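Long-range contacts in putative glucose-6-phosphate 1-epimerase (Salmonella typhimurium, PDB 2HTA), which probably interconverts the alpha and beta anomers of glucose 6-phosphate and related hexose 6-phosphates, as a mutarotase of the aldose 1-epimerase superfamily: residues Thr151-Phe156 against Glu167-Phe172; Trp118-His123 against Leu132-Gln137; His248-Asn253 against Arg299-Ile304; Asp40-Val45 against Phe55-Ala60. All coordinates share one frame; numbering follows the deposited sequence.

Contact 1: Thr151-Phe156 against Glu167-Phe172; sequences TLLARF and EAHGEF
The Arg155 guanidinium carries Leu153 CB over one face, toward the rim, and meets the Glu167 carboxylate at its edge. The His169 ring also works by its edge, with Thr151 O and Glu167 OE1 near its plane. Glu167 OE1 is thus gripped twice. Arg155 NH2 forms a salt bridge to it at 3.1 Å, almost straight and within the guanidinium plane, yet from above the carboxylate plane. His169 NE2 donates to the same Glu167 OE1 at 2.7 Å. An extended Glu167 side chain, with CG anti to the backbone N (chi1 176°), sets the carboxylate between the two donors. These two bonds would favour a charged carboxylate. His169 ND1 is held by Glu295, which fixes the ring from its other nitrogen. The segments meet on neighbouring strands, 151-158 and 162-169, of an antiparallel beta hairpin in the large sheet of the mutarotase fold. Leu153 N to Glu167 O is the straightest of the four backbone bonds between the segments, at 2.8 Å. Leu153 lies alongside Glu167 and puts CD1 3.7 Å from His169 NE2. On the other sheet face Leu152 CD2 touches Ala168 CB at 3.6 Å. Trp96 and Trp118 cover Leu152 there.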
loop_
_atom_site.group_PDB
_atom_site.type_symbol
_atom_site.label_atom_id
_atom_site.label_comp_id
_atom_site.label_asym_id
_atom_site.label_seq_id
_atom_site.Cartn_x
_atom_site.Cartn_y
_atom_site.Cartn_z
ATOM N N THR A 151 -16.171 11.053 3.784
ATOM C CA THR A 151 -16.410 9.746 3.164
ATOM C C THR A 151 -15.171 9.482 2.289
ATOM O O THR A 151 -14.826 10.304 1.411
ATOM C CB THR A 151 -17.656 9.760 2.258
ATOM O OG1 THR A 151 -18.791 10.137 3.035
ATOM C CG2 THR A 151 -17.880 8.369 1.689
ATOM N N LEU A 152 -14.494 8.358 2.542
ATOM C CA LEU A 152 -13.287 8.001 1.842
ATOM C C LEU A 152 -13.644 6.776 1.005
ATOM O O LEU A 152 -14.322 5.861 1.514
ATOM C CB LEU A 152 -12.239 7.531 2.850
ATOM C CG LEU A 152 -10.893 8.164 3.091
ATOM C CD1 LEU A 152 -9.967 7.173 3.923
ATOM C CD2 LEU A 152 -10.185 8.669 1.835
ATOM N N LEU A 153 -13.283 6.814 -0.284
ATOM C CA LEU A 153 -13.483 5.702 -1.196
ATOM C C LEU A 153 -12.154 5.168 -1.680
ATOM O O LEU A 153 -11.280 5.949 -2.032
ATOM C CB LEU A 153 -14.317 6.118 -2.433
ATOM C CG LEU A 153 -15.711 6.542 -1.970
ATOM C CD1 LEU A 153 -16.372 7.552 -2.815
ATOM C CD2 LEU A 153 -16.609 5.314 -1.809
ATOM N N ALA A 154 -12.007 3.848 -1.719
ATOM C CA ALA A 154 -10.791 3.212 -2.269
ATOM C C ALA A 154 -11.321 2.318 -3.401
ATOM O O ALA A 154 -12.132 1.413 -3.150
ATOM C CB ALA A 154 -10.054 2.387 -1.221
ATOM N N ARG A 155 -10.929 2.632 -4.619
ATOM C CA ARG A 155 -11.363 1.866 -5.810
ATOM C C ARG A 155 -10.170 1.133 -6.317
ATOM O O ARG A 155 -9.101 1.745 -6.464
ATOM C CB ARG A 155 -11.898 2.833 -6.870
ATOM C CG ARG A 155 -13.102 3.666 -6.394
ATOM C CD ARG A 155 -13.653 4.493 -7.542
ATOM N NE ARG A 155 -14.991 4.983 -7.256
ATOM C CZ ARG A 155 -15.246 6.176 -6.726
ATOM N NH1 ARG A 155 -16.504 6.550 -6.491
ATOM N NH2 ARG A 155 -14.247 7.005 -6.472
ATOM N N PHE A 156 -10.315 -0.182 -6.515
ATOM C CA PHE A 156 -9.262 -1.053 -6.996
ATOM C C PHE A 156 -9.644 -1.681 -8.315
ATOM O O PHE A 156 -10.817 -1.966 -8.523
ATOM C CB PHE A 156 -9.058 -2.199 -6.025
ATOM C CG PHE A 156 -8.599 -1.745 -4.681
ATOM C CD1 PHE A 156 -9.529 -1.317 -3.736
ATOM C CD2 PHE A 156 -7.231 -1.672 -4.399
ATOM C CE1 PHE A 156 -9.078 -0.861 -2.440
ATOM C CE2 PHE A 156 -6.797 -1.258 -3.101
ATOM C CZ PHE A 156 -7.724 -0.845 -2.169
ATOM N N GLU A 167 -9.982 8.447 -2.786
ATOM C CA GLU A 167 -10.735 9.689 -3.027
ATOM C C GLU A 167 -11.424 10.081 -1.716
ATOM O O GLU A 167 -12.148 9.261 -1.115
ATOM C CB GLU A 167 -11.791 9.408 -4.102
ATOM C CG GLU A 167 -12.709 10.545 -4.391
ATOM C CD GLU A 167 -13.684 10.166 -5.552
ATOM O OE1 GLU A 167 -14.881 9.800 -5.319
ATOM O OE2 GLU A 167 -13.194 10.210 -6.696
ATOM N N ALA A 168 -11.140 11.289 -1.255
ATOM C CA ALA A 168 -11.631 11.756 0.064
ATOM C C ALA A 168 -12.617 12.910 -0.143
ATOM O O ALA A 168 -12.283 13.932 -0.776
ATOM C CB ALA A 168 -10.465 12.197 0.943
ATOM N N HIS A 169 -13.834 12.736 0.347
ATOM C CA HIS A 169 -14.879 13.752 0.225
ATOM C C HIS A 169 -15.052 14.448 1.573
ATOM O O HIS A 169 -15.252 13.794 2.598
ATOM C CB HIS A 169 -16.209 13.107 -0.156
ATOM C CG HIS A 169 -16.184 12.474 -1.513
ATOM N ND1 HIS A 169 -16.760 13.061 -2.623
ATOM C CD2 HIS A 169 -15.668 11.298 -1.932
ATOM C CE1 HIS A 169 -16.589 12.271 -3.674
ATOM N NE2 HIS A 169 -15.931 11.197 -3.281
ATOM N N GLY A 170 -15.062 15.763 1.549
ATOM C CA GLY A 170 -15.214 16.534 2.828
ATOM C C GLY A 170 -14.616 17.922 2.654
ATOM O O GLY A 170 -14.331 18.334 1.519
ATOM N N GLU A 171 -14.409 18.636 3.764
ATOM C CA GLU A 171 -13.768 19.948 3.695
ATOM C C GLU A 171 -12.628 19.923 4.667
ATOM O O GLU A 171 -12.852 20.062 5.895
ATOM C CB GLU A 171 -14.742 21.054 4.122
ATOM C CG GLU A 171 -16.137 21.033 3.484
ATOM C CD GLU A 171 -16.165 21.465 2.011
ATOM O OE1 GLU A 171 -15.486 22.467 1.596
ATOM O OE2 GLU A 171 -16.907 20.794 1.246
ATOM N N PHE A 172 -11.417 19.706 4.153
ATOM C CA PHE A 172 -10.289 19.521 5.049
ATOM C C PHE A 172 -9.043 19.501 4.195
ATOM O O PHE A 172 -9.118 19.429 2.982
ATOM C CB PHE A 172 -10.405 18.234 5.931
ATOM C CG PHE A 172 -10.964 17.028 5.206
ATOM C CD1 PHE A 172 -10.313 16.500 4.106
ATOM C CD2 PHE A 172 -12.155 16.427 5.618
ATOM C CE1 PHE A 172 -10.823 15.356 3.397
ATOM C CE2 PHE A 172 -12.688 15.348 4.925
ATOM C CZ PHE A 172 -12.023 14.776 3.803
#

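Contact 2: Trp118-His123 against Leu132-Gln137; sequences WALKAH and LTFELQ
Packing is tightest where Trp118 and Phe134 turn into the protein. Leu136 CB sits over the centre of one face of the Trp118 indole, 3.8 Å from the centroid of its five-membered ring, a CH-pi contact. The Trp118 benzene edge is turned to the strand, with CE3 3.7 Å from Phe134 CB. Leu120 CD1 lies over the Phe134 ring, toward its rim, 4.1 Å from the centroid, in a second CH-pi contact. The face with Ala119, Ala122, Thr133 and Glu135 is looser and more open to solvent. There Lys121, in the bulge, brings NZ 3.5 Å from Glu135 OE2, a long salt bridge from a chain bent at its last torsion (chi4 52°). Between these sides runs an antiparallel hairpin broken by a classic beta bulge. Thr133 O accepts from both Lys121 N, at 2.8 Å, and Ala122 N, at 3.3 Å. Trp118 NE1 is bonded to Ala113 O. Strand 119-125 is outermost in its sheet, and strand 130-137 lies between it and strand 151-158.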
loop_
_atom_site.group_PDB
_atom_site.type_symbol
_atom_site.label_atom_id
_atom_site.label_comp_id
_atom_site.label_asym_id
_atom_site.label_seq_id
_atom_site.Cartn_x
_atom_site.Cartn_y
_atom_site.Cartn_z
ATOM N N TRP A 118 -13.797 -0.905 6.628
ATOM C CA TRP A 118 -14.480 -0.301 5.452
ATOM C C TRP A 118 -15.544 -1.249 4.881
ATOM O O TRP A 118 -15.426 -2.470 4.965
ATOM C CB TRP A 118 -13.514 -0.027 4.296
ATOM C CG TRP A 118 -12.359 0.914 4.574
ATOM C CD1 TRP A 118 -11.535 0.908 5.681
ATOM C CD2 TRP A 118 -11.853 1.931 3.696
ATOM N NE1 TRP A 118 -10.557 1.877 5.547
ATOM C CE2 TRP A 118 -10.718 2.523 4.344
ATOM C CE3 TRP A 118 -12.259 2.425 2.459
ATOM C CZ2 TRP A 118 -9.942 3.558 3.747
ATOM C CZ3 TRP A 118 -11.485 3.465 1.852
ATOM C CH2 TRP A 118 -10.356 4.029 2.503
ATOM N N ALA A 119 -16.537 -0.670 4.227
ATOM C CA ALA A 119 -17.615 -1.479 3.638
ATOM C C ALA A 119 -17.180 -1.775 2.206
ATOM O O ALA A 119 -16.562 -0.945 1.576
ATOM C CB ALA A 119 -18.941 -0.655 3.657
ATOM N N LEU A 120 -17.483 -2.946 1.713
ATOM C CA LEU A 120 -17.375 -3.176 0.288
ATOM C C LEU A 120 -18.661 -2.721 -0.347
ATOM O O LEU A 120 -19.724 -3.384 -0.249
ATOM C CB LEU A 120 -17.091 -4.652 0.040
ATOM C CG LEU A 120 -17.197 -5.148 -1.416
ATOM C CD1 LEU A 120 -16.082 -4.424 -2.206
ATOM C CD2 LEU A 120 -16.993 -6.661 -1.566
ATOM N N LYS A 121 -18.601 -1.559 -1.017
ATOM C CA LYS A 121 -19.773 -0.875 -1.510
ATOM C C LYS A 121 -20.172 -1.401 -2.881
ATOM O O LYS A 121 -21.386 -1.475 -3.176
ATOM C CB LYS A 121 -19.463 0.630 -1.626
ATOM C CG LYS A 121 -20.609 1.502 -1.957
ATOM C CD LYS A 121 -20.130 2.970 -2.175
ATOM C CE LYS A 121 -21.345 3.915 -2.261
ATOM N NZ LYS A 121 -22.298 3.745 -1.081
ATOM N N ALA A 122 -19.206 -1.727 -3.724
ATOM C CA ALA A 122 -19.531 -2.132 -5.119
ATOM C C ALA A 122 -18.444 -2.985 -5.684
ATOM O O ALA A 122 -17.323 -2.949 -5.201
ATOM C CB ALA A 122 -19.757 -0.908 -6.014
ATOM N N HIS A 123 -18.770 -3.709 -6.754
ATOM C CA HIS A 123 -17.778 -4.461 -7.465
ATOM C C HIS A 123 -18.373 -4.905 -8.777
ATOM O O HIS A 123 -19.585 -4.935 -8.915
ATOM C CB HIS A 123 -17.304 -5.682 -6.610
ATOM C CG HIS A 123 -18.423 -6.542 -6.128
ATOM N ND1 HIS A 123 -18.880 -7.632 -6.849
ATOM C CD2 HIS A 123 -19.185 -6.481 -5.003
ATOM C CE1 HIS A 123 -19.898 -8.182 -6.205
ATOM N NE2 HIS A 123 -20.086 -7.514 -5.073
ATOM N N LEU A 132 -13.317 -3.166 -7.510
ATOM C CA LEU A 132 -13.983 -3.145 -6.201
ATOM C C LEU A 132 -13.921 -1.723 -5.647
ATOM O O LEU A 132 -12.919 -1.022 -5.858
ATOM C CB LEU A 132 -13.247 -4.044 -5.186
ATOM C CG LEU A 132 -13.054 -5.546 -5.471
ATOM C CD1 LEU A 132 -11.757 -5.734 -6.236
ATOM C CD2 LEU A 132 -12.961 -6.265 -4.108
ATOM N N THR A 133 -14.985 -1.327 -4.944
ATOM C CA THR A 133 -15.013 -0.010 -4.287
ATOM C C THR A 133 -15.309 -0.245 -2.827
ATOM O O THR A 133 -16.323 -0.845 -2.499
ATOM C CB THR A 133 -16.101 0.831 -4.826
ATOM O OG1 THR A 133 -15.881 1.039 -6.233
ATOM C CG2 THR A 133 -16.072 2.182 -4.148
ATOM N N PHE A 134 -14.435 0.264 -1.966
ATOM C CA PHE A 134 -14.614 0.203 -0.506
ATOM C C PHE A 134 -14.913 1.617 -0.024
ATOM O O PHE A 134 -14.427 2.622 -0.605
ATOM C CB PHE A 134 -13.322 -0.309 0.153
ATOM C CG PHE A 134 -12.987 -1.729 -0.163
ATOM C CD1 PHE A 134 -12.210 -2.070 -1.318
ATOM C CD2 PHE A 134 -13.454 -2.749 0.651
ATOM C CE1 PHE A 134 -11.884 -3.438 -1.581
ATOM C CE2 PHE A 134 -13.103 -4.092 0.389
ATOM C CZ PHE A 134 -12.340 -4.431 -0.705
ATOM N N GLU A 135 -15.671 1.727 1.073
ATOM C CA GLU A 135 -16.011 3.071 1.577
ATOM C C GLU A 135 -15.770 3.131 3.102
ATOM O O GLU A 135 -16.132 2.197 3.823
ATOM C CB GLU A 135 -17.494 3.311 1.315
ATOM C CG GLU A 135 -17.960 4.690 1.781
ATOM C CD GLU A 135 -19.433 4.904 1.443
ATOM O OE1 GLU A 135 -20.297 4.369 2.146
ATOM O OE2 GLU A 135 -19.726 5.548 0.431
ATOM N N LEU A 136 -15.231 4.252 3.570
ATOM C CA LEU A 136 -15.107 4.516 5.001
ATOM C C LEU A 136 -15.794 5.832 5.276
ATOM O O LEU A 136 -15.671 6.771 4.496
ATOM C CB LEU A 136 -13.650 4.569 5.430
ATOM C CG LEU A 136 -13.451 4.794 6.958
ATOM C CD1 LEU A 136 -13.717 3.463 7.702
ATOM C CD2 LEU A 136 -12.014 5.175 7.140
ATOM N N GLN A 137 -16.588 5.905 6.366
ATOM C CA GLN A 137 -17.221 7.185 6.715
ATOM C C GLN A 137 -16.898 7.571 8.130
ATOM O O GLN A 137 -16.640 6.715 8.976
ATOM C CB GLN A 137 -18.724 7.124 6.559
ATOM C CG GLN A 137 -19.119 6.966 5.063
ATOM C CD GLN A 137 -20.567 7.150 4.856
ATOM O OE1 GLN A 137 -21.337 6.250 5.151
ATOM N NE2 GLN A 137 -20.970 8.324 4.353
#

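Contact 3: His248-Asn253 against Arg299-Ile304; sequences HHHHLN and RLAQTI
His248, on strand 242-249, faces Gln302, on strand 298-308, as a buried non-hydrogen-bonded pair of the antiparallel sheet. His248 CE1 and Gln302 NE2 are 4.4 Å apart, and each side chain has its polar partners outside the pair. His248 ND1 and Gln302 NE2 both bond to Thr283 OG1. Gln302 OE1 bonds to Ser180, and His248 NE2 to Ser233. His249 and Ala301 form the next, hydrogen-bonded pair. His249 N donates to Ala301 O at 2.9 Å, and Ala301 N returns a bond to His249 O at 3.1 Å. In both bonds the donor stands above the carbonyl plane. His249 CB packs near Ala301 CB.

After His249 the strand ends, and His250 has positive phi (68°). His250 CB comes 3.2 Å from Arg299 O, and the His250 ring reaches the Arg299 guanidinium. His250 NE2 is 2.9 Å from Arg299 NH1, with the two planes 66° apart. A bend at chi3 (-81°) swings the Arg299 group back toward the ring. His251 continues the loop. Leu300 CD1 touches His251 CA at 3.6 Å, while His248 CB covers the centre of one face of the His251 ring.

The Gln302 side chain is about 6 Å from that of Glu282, a proposed catalytic residue. The shared hydroxyl of Thr283 ties His248 and Gln302 into one polar network beside the probable active site. The Arg299 charge would probably disfavour protonation of His250.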
loop_
_atom_site.group_PDB
_atom_site.type_symbol
_atom_site.label_atom_id
_atom_site.label_comp_id
_atom_site.label_asym_id
_atom_site.label_seq_id
_atom_site.Cartn_x
_atom_site.Cartn_y
_atom_site.Cartn_z
ATOM N N HIS A 248 2.525 6.848 -10.437
ATOM C CA HIS A 248 1.969 7.730 -9.434
ATOM C C HIS A 248 1.153 8.812 -10.105
ATOM O O HIS A 248 1.582 9.412 -11.137
ATOM C CB HIS A 248 3.092 8.369 -8.586
ATOM C CG HIS A 248 4.124 7.392 -8.100
ATOM N ND1 HIS A 248 3.930 6.586 -6.995
ATOM C CD2 HIS A 248 5.321 7.033 -8.627
ATOM C CE1 HIS A 248 4.988 5.804 -6.831
ATOM N NE2 HIS A 248 5.856 6.070 -7.797
ATOM N N HIS A 249 -0.060 9.032 -9.568
ATOM C CA HIS A 249 -0.927 10.121 -10.082
ATOM C C HIS A 249 -1.511 10.946 -8.962
ATOM O O HIS A 249 -1.853 10.419 -7.934
ATOM C CB HIS A 249 -2.043 9.542 -10.961
ATOM C CG HIS A 249 -1.601 9.293 -12.383
ATOM N ND1 HIS A 249 -1.367 8.030 -12.881
ATOM C CD2 HIS A 249 -1.286 10.164 -13.381
ATOM C CE1 HIS A 249 -0.977 8.129 -14.143
ATOM N NE2 HIS A 249 -0.891 9.417 -14.465
ATOM N N HIS A 250 -1.620 12.258 -9.186
ATOM C CA HIS A 250 -2.232 13.194 -8.248
ATOM C C HIS A 250 -1.402 13.356 -6.983
ATOM O O HIS A 250 -1.907 13.925 -6.014
ATOM C CB HIS A 250 -3.711 12.841 -7.895
ATOM C CG HIS A 250 -4.507 12.351 -9.062
ATOM N ND1 HIS A 250 -4.726 13.112 -10.188
ATOM C CD2 HIS A 250 -5.102 11.148 -9.290
ATOM C CE1 HIS A 250 -5.429 12.413 -11.067
ATOM N NE2 HIS A 250 -5.684 11.219 -10.545
ATOM N N HIS A 251 -0.172 12.848 -6.983
ATOM C CA HIS A 251 0.696 12.827 -5.802
ATOM C C HIS A 251 1.602 14.014 -5.825
ATOM O O HIS A 251 1.634 14.786 -6.827
ATOM C CB HIS A 251 1.630 11.543 -5.879
ATOM C CG HIS A 251 2.560 11.640 -7.025
ATOM N ND1 HIS A 251 2.086 11.728 -8.325
ATOM C CD2 HIS A 251 3.889 11.856 -7.091
ATOM C CE1 HIS A 251 3.112 11.876 -9.143
ATOM N NE2 HIS A 251 4.208 11.994 -8.426
ATOM N N LEU A 252 2.349 14.187 -4.718
ATOM C CA LEU A 252 3.453 15.171 -4.673
ATOM C C LEU A 252 4.835 14.546 -4.575
ATOM O O LEU A 252 5.840 15.124 -5.043
ATOM C CB LEU A 252 3.291 16.120 -3.470
ATOM C CG LEU A 252 3.476 17.608 -3.659
ATOM C CD1 LEU A 252 2.682 18.141 -4.960
ATOM C CD2 LEU A 252 2.996 18.273 -2.358
ATOM N N ASN A 253 4.902 13.358 -4.002
ATOM C CA ASN A 253 6.139 12.772 -3.582
ATOM C C ASN A 253 6.093 11.278 -3.848
ATOM O O ASN A 253 5.004 10.703 -4.021
ATOM C CB ASN A 253 6.305 12.926 -2.032
ATOM C CG ASN A 253 6.033 14.323 -1.551
ATOM O OD1 ASN A 253 5.180 14.528 -0.652
ATOM N ND2 ASN A 253 6.775 15.310 -2.100
ATOM N N ARG A 299 -7.757 13.270 -4.525
ATOM C CA ARG A 299 -7.525 11.968 -5.091
ATOM C C ARG A 299 -6.041 11.661 -4.998
ATOM O O ARG A 299 -5.204 12.561 -5.062
ATOM C CB ARG A 299 -8.002 11.930 -6.567
ATOM C CG ARG A 299 -9.521 12.116 -6.711
ATOM C CD ARG A 299 -10.045 11.663 -8.081
ATOM N NE ARG A 299 -9.830 12.693 -9.089
ATOM C CZ ARG A 299 -9.119 12.507 -10.205
ATOM N NH1 ARG A 299 -8.587 11.313 -10.442
ATOM N NH2 ARG A 299 -8.968 13.493 -11.104
ATOM N N LEU A 300 -5.712 10.377 -4.836
ATOM C CA LEU A 300 -4.337 9.901 -4.928
ATOM C C LEU A 300 -4.438 8.488 -5.574
ATOM O O LEU A 300 -5.348 7.702 -5.220
ATOM C CB LEU A 300 -3.779 9.741 -3.526
ATOM C CG LEU A 300 -2.276 9.527 -3.308
ATOM C CD1 LEU A 300 -1.439 10.740 -3.851
ATOM C CD2 LEU A 300 -2.004 9.240 -1.822
ATOM N N ALA A 301 -3.565 8.201 -6.545
ATOM C CA ALA A 301 -3.664 6.908 -7.269
ATOM C C ALA A 301 -2.320 6.339 -7.565
ATOM O O ALA A 301 -1.351 7.061 -7.816
ATOM C CB ALA A 301 -4.491 7.042 -8.576
ATOM N N GLN A 302 -2.296 5.007 -7.584
ATOM C CA GLN A 302 -1.115 4.244 -7.953
ATOM C C GLN A 302 -1.543 3.080 -8.903
ATOM O O GLN A 302 -2.567 2.445 -8.648
ATOM C CB GLN A 302 -0.493 3.684 -6.673
ATOM C CG GLN A 302 0.809 2.883 -6.956
ATOM C CD GLN A 302 1.417 2.293 -5.735
ATOM O OE1 GLN A 302 1.365 1.084 -5.547
ATOM N NE2 GLN A 302 2.004 3.155 -4.865
ATOM N N THR A 303 -0.794 2.865 -9.987
ATOM C CA THR A 303 -0.963 1.746 -10.889
ATOM C C THR A 303 0.341 0.958 -10.882
ATOM O O THR A 303 1.429 1.525 -10.817
ATOM C CB THR A 303 -1.385 2.238 -12.298
ATOM O OG1 THR A 303 -2.694 2.804 -12.161
ATOM C CG2 THR A 303 -1.473 1.061 -13.296
ATOM N N ILE A 304 0.191 -0.361 -10.826
ATOM C CA ILE A 304 1.297 -1.284 -10.795
ATOM C C ILE A 304 1.242 -2.204 -12.024
ATOM O O ILE A 304 0.174 -2.786 -12.360
ATOM C CB ILE A 304 1.243 -2.167 -9.511
ATOM C CG1 ILE A 304 0.997 -1.305 -8.259
ATOM C CG2 ILE A 304 2.559 -3.012 -9.428
ATOM C CD1 ILE A 304 0.550 -2.134 -6.990
#

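Contact 4: Asp40-Val45 against Phe55-Ala60; sequences DLDLIV and FALQGA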
loop_
_atom_site.group_PDB
_atom_site.type_symbol
_atom_site.label_atom_id
_atom_site.label_comp_id
_atom_site.label_asym_id
_atom_site.label_seq_id
_atom_site.Cartn_x
_atom_site.Cartn_y
_atom_site.Cartn_z
ATOM N N ASP A 40 -9.173 -12.242 13.688
ATOM C CA ASP A 40 -10.231 -11.253 13.878
ATOM C C ASP A 40 -10.853 -10.719 12.563
ATOM O O ASP A 40 -11.950 -10.165 12.596
ATOM C CB ASP A 40 -9.711 -10.008 14.585
ATOM C CG ASP A 40 -9.483 -10.190 16.075
ATOM O OD1 ASP A 40 -9.874 -11.238 16.633
ATOM O OD2 ASP A 40 -8.903 -9.256 16.692
ATOM N N LEU A 41 -10.168 -10.849 11.424
ATOM C CA LEU A 41 -10.471 -9.963 10.285
ATOM C C LEU A 41 -11.179 -10.622 9.122
ATOM O O LEU A 41 -10.766 -11.706 8.677
ATOM C CB LEU A 41 -9.172 -9.354 9.727
ATOM C CG LEU A 41 -8.311 -8.555 10.727
ATOM C CD1 LEU A 41 -7.144 -7.849 10.038
ATOM C CD2 LEU A 41 -9.177 -7.539 11.478
ATOM N N ASP A 42 -12.232 -9.957 8.664
ATOM C CA ASP A 42 -12.935 -10.397 7.495
ATOM C C ASP A 42 -12.104 -10.019 6.261
ATOM O O ASP A 42 -11.614 -8.898 6.198
ATOM C CB ASP A 42 -14.270 -9.718 7.440
ATOM C CG ASP A 42 -15.253 -10.374 8.393
ATOM O OD1 ASP A 42 -15.106 -11.597 8.649
ATOM O OD2 ASP A 42 -16.146 -9.675 8.880
ATOM N N LEU A 43 -11.907 -10.985 5.358
ATOM C CA LEU A 43 -11.108 -10.786 4.119
ATOM C C LEU A 43 -12.005 -10.964 2.879
ATOM O O LEU A 43 -12.914 -11.788 2.891
ATOM C CB LEU A 43 -9.955 -11.815 4.001
ATOM C CG LEU A 43 -9.084 -11.927 5.259
ATOM C CD1 LEU A 43 -7.900 -12.887 5.049
ATOM C CD2 LEU A 43 -8.543 -10.516 5.648
ATOM N N ILE A 44 -11.735 -10.184 1.842
ATOM C CA ILE A 44 -12.344 -10.359 0.535
ATOM C C ILE A 44 -11.278 -10.940 -0.388
ATOM O O ILE A 44 -10.207 -10.360 -0.578
ATOM C CB ILE A 44 -12.895 -9.024 -0.038
ATOM C CG1 ILE A 44 -13.867 -8.330 0.967
ATOM C CG2 ILE A 44 -13.462 -9.268 -1.452
ATOM C CD1 ILE A 44 -15.185 -9.129 1.271
ATOM N N VAL A 45 -11.571 -12.120 -0.944
ATOM C CA VAL A 45 -10.588 -12.861 -1.681
ATOM C C VAL A 45 -11.054 -13.002 -3.145
ATOM O O VAL A 45 -12.169 -13.438 -3.395
ATOM C CB VAL A 45 -10.319 -14.265 -1.063
ATOM C CG1 VAL A 45 -9.334 -15.022 -1.929
ATOM C CG2 VAL A 45 -9.794 -14.158 0.419
ATOM N N PHE A 55 -7.953 -8.836 0.172
ATOM C CA PHE A 55 -8.075 -7.575 0.860
ATOM C C PHE A 55 -8.522 -7.867 2.285
ATOM O O PHE A 55 -9.220 -8.845 2.525
ATOM C CB PHE A 55 -9.220 -6.791 0.249
ATOM C CG PHE A 55 -9.001 -6.344 -1.163
ATOM C CD1 PHE A 55 -8.561 -5.042 -1.448
ATOM C CD2 PHE A 55 -9.307 -7.205 -2.221
ATOM C CE1 PHE A 55 -8.362 -4.644 -2.801
ATOM C CE2 PHE A 55 -9.129 -6.812 -3.558
ATOM C CZ PHE A 55 -8.675 -5.534 -3.841
ATOM N N ALA A 56 -8.189 -6.986 3.228
ATOM C CA ALA A 56 -8.939 -6.963 4.473
ATOM C C ALA A 56 -9.959 -5.829 4.353
ATOM O O ALA A 56 -9.647 -4.728 3.823
ATOM C CB ALA A 56 -7.992 -6.698 5.669
ATOM N N LEU A 57 -11.157 -6.052 4.920
ATOM C CA LEU A 57 -12.127 -4.970 5.082
ATOM C C LEU A 57 -11.531 -3.890 5.954
ATOM O O LEU A 57 -11.780 -2.689 5.718
ATOM C CB LEU A 57 -13.457 -5.434 5.691
ATOM C CG LEU A 57 -14.286 -6.296 4.728
ATOM C CD1 LEU A 57 -15.537 -6.856 5.427
ATOM C CD2 LEU A 57 -14.718 -5.488 3.455
ATOM N N GLN A 58 -10.794 -4.308 6.982
ATOM C CA GLN A 58 -10.074 -3.343 7.832
ATOM C C GLN A 58 -9.006 -2.603 7.047
ATOM O O GLN A 58 -8.060 -3.214 6.534
ATOM C CB GLN A 58 -9.469 -4.043 9.053
ATOM C CG GLN A 58 -8.750 -3.091 9.980
ATOM C CD GLN A 58 -8.425 -3.801 11.257
ATOM O OE1 GLN A 58 -9.300 -4.025 12.071
ATOM N NE2 GLN A 58 -7.187 -4.173 11.421
ATOM N N GLY A 59 -9.143 -1.284 6.919
ATOM C CA GLY A 59 -8.218 -0.532 6.097
ATOM C C GLY A 59 -8.392 -0.628 4.583
ATOM O O GLY A 59 -7.513 -0.139 3.846
ATOM N N ALA A 60 -9.489 -1.230 4.105
ATOM C CA ALA A 60 -9.617 -1.596 2.669
ATOM C C ALA A 60 -8.237 -1.961 2.153
ATOM O O ALA A 60 -7.732 -1.355 1.185
ATOM C CB ALA A 60 -10.177 -0.425 1.855
HETATM O O HOH W 1 -10.845 -6.970 8.062
#
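In the hairpin 41-48/51-56, Ile44 and Phe55 form an antiparallel hydrogen-bonded pair, with Ile44 N to Phe55 O at 2.9 Å and Phe55 N to Ile44 O at 2.8 Å, before the second segment leaves strand form in a type II turn from Leu57 to Ala60. Leu57 N still donates to Asp42 O, a longer but straight bond of 3.2 Å. A water carries the link one residue further: it donates to Asp42 O and accepts from Gln58 N. Asp42 O is therefore gripped twice. Gly59 has positive phi in the turn, which Ala60 N closes by bonding to Leu57 O.

On one face of the hairpin, Leu43 CD2 lies 3.9 Å from Ala56 CB. On the other lie Ile44 and Phe55; Leu57, at the start of the turn, brings CD2 to Ile44 CG1 at 3.9 Å. The other Leu57 branch, CD1, touches Asp42 CB at 3.7 Å. The Phe55 ring turns its edge to Ile44 O. Leu41 CD2 packs against the amide of the extended Gln58, 3.6 Å from Gln58 OE1. That amide is held by the backbone of Gly85 and Lys83. The Gln58 side chain is about 7 Å from that of Arg114, a substrate-binding residue by similarity.

Strand 33-38 flanks strand 41-48 on the side away from strand 51-56. Helix 14-22 packs on Leu43 through Ile20. In strand 130-137, Leu132 packs on Ile44 and Phe55, and Phe134 on Leu57.

How the contacts relate
From the N terminus, contact 4 closes the hairpin 41-48/51-56 of the five-stranded sheet. Contact 2 closes the hairpin 119-125/130-137 and contact 1 the hairpin 151-158/162-169, both in the nine-stranded sheet. Contact 3 pairs two strands of that sheet and closes a loop of 45 residues, which passes through helix 260-266 and strands of the eight-stranded sheet. The four follow in series; none nests or crosses. A probable hydrogen bond from Leu136 N to Leu152 O joins contacts 1 and 2, and another from Trp118 N to Leu57 O joins contacts 2 and 4. Strand 162-169 lies next to strand 298-308, which leads on to contact 3. Phe156 packs on Phe55, so the five- and nine-stranded sheets meet.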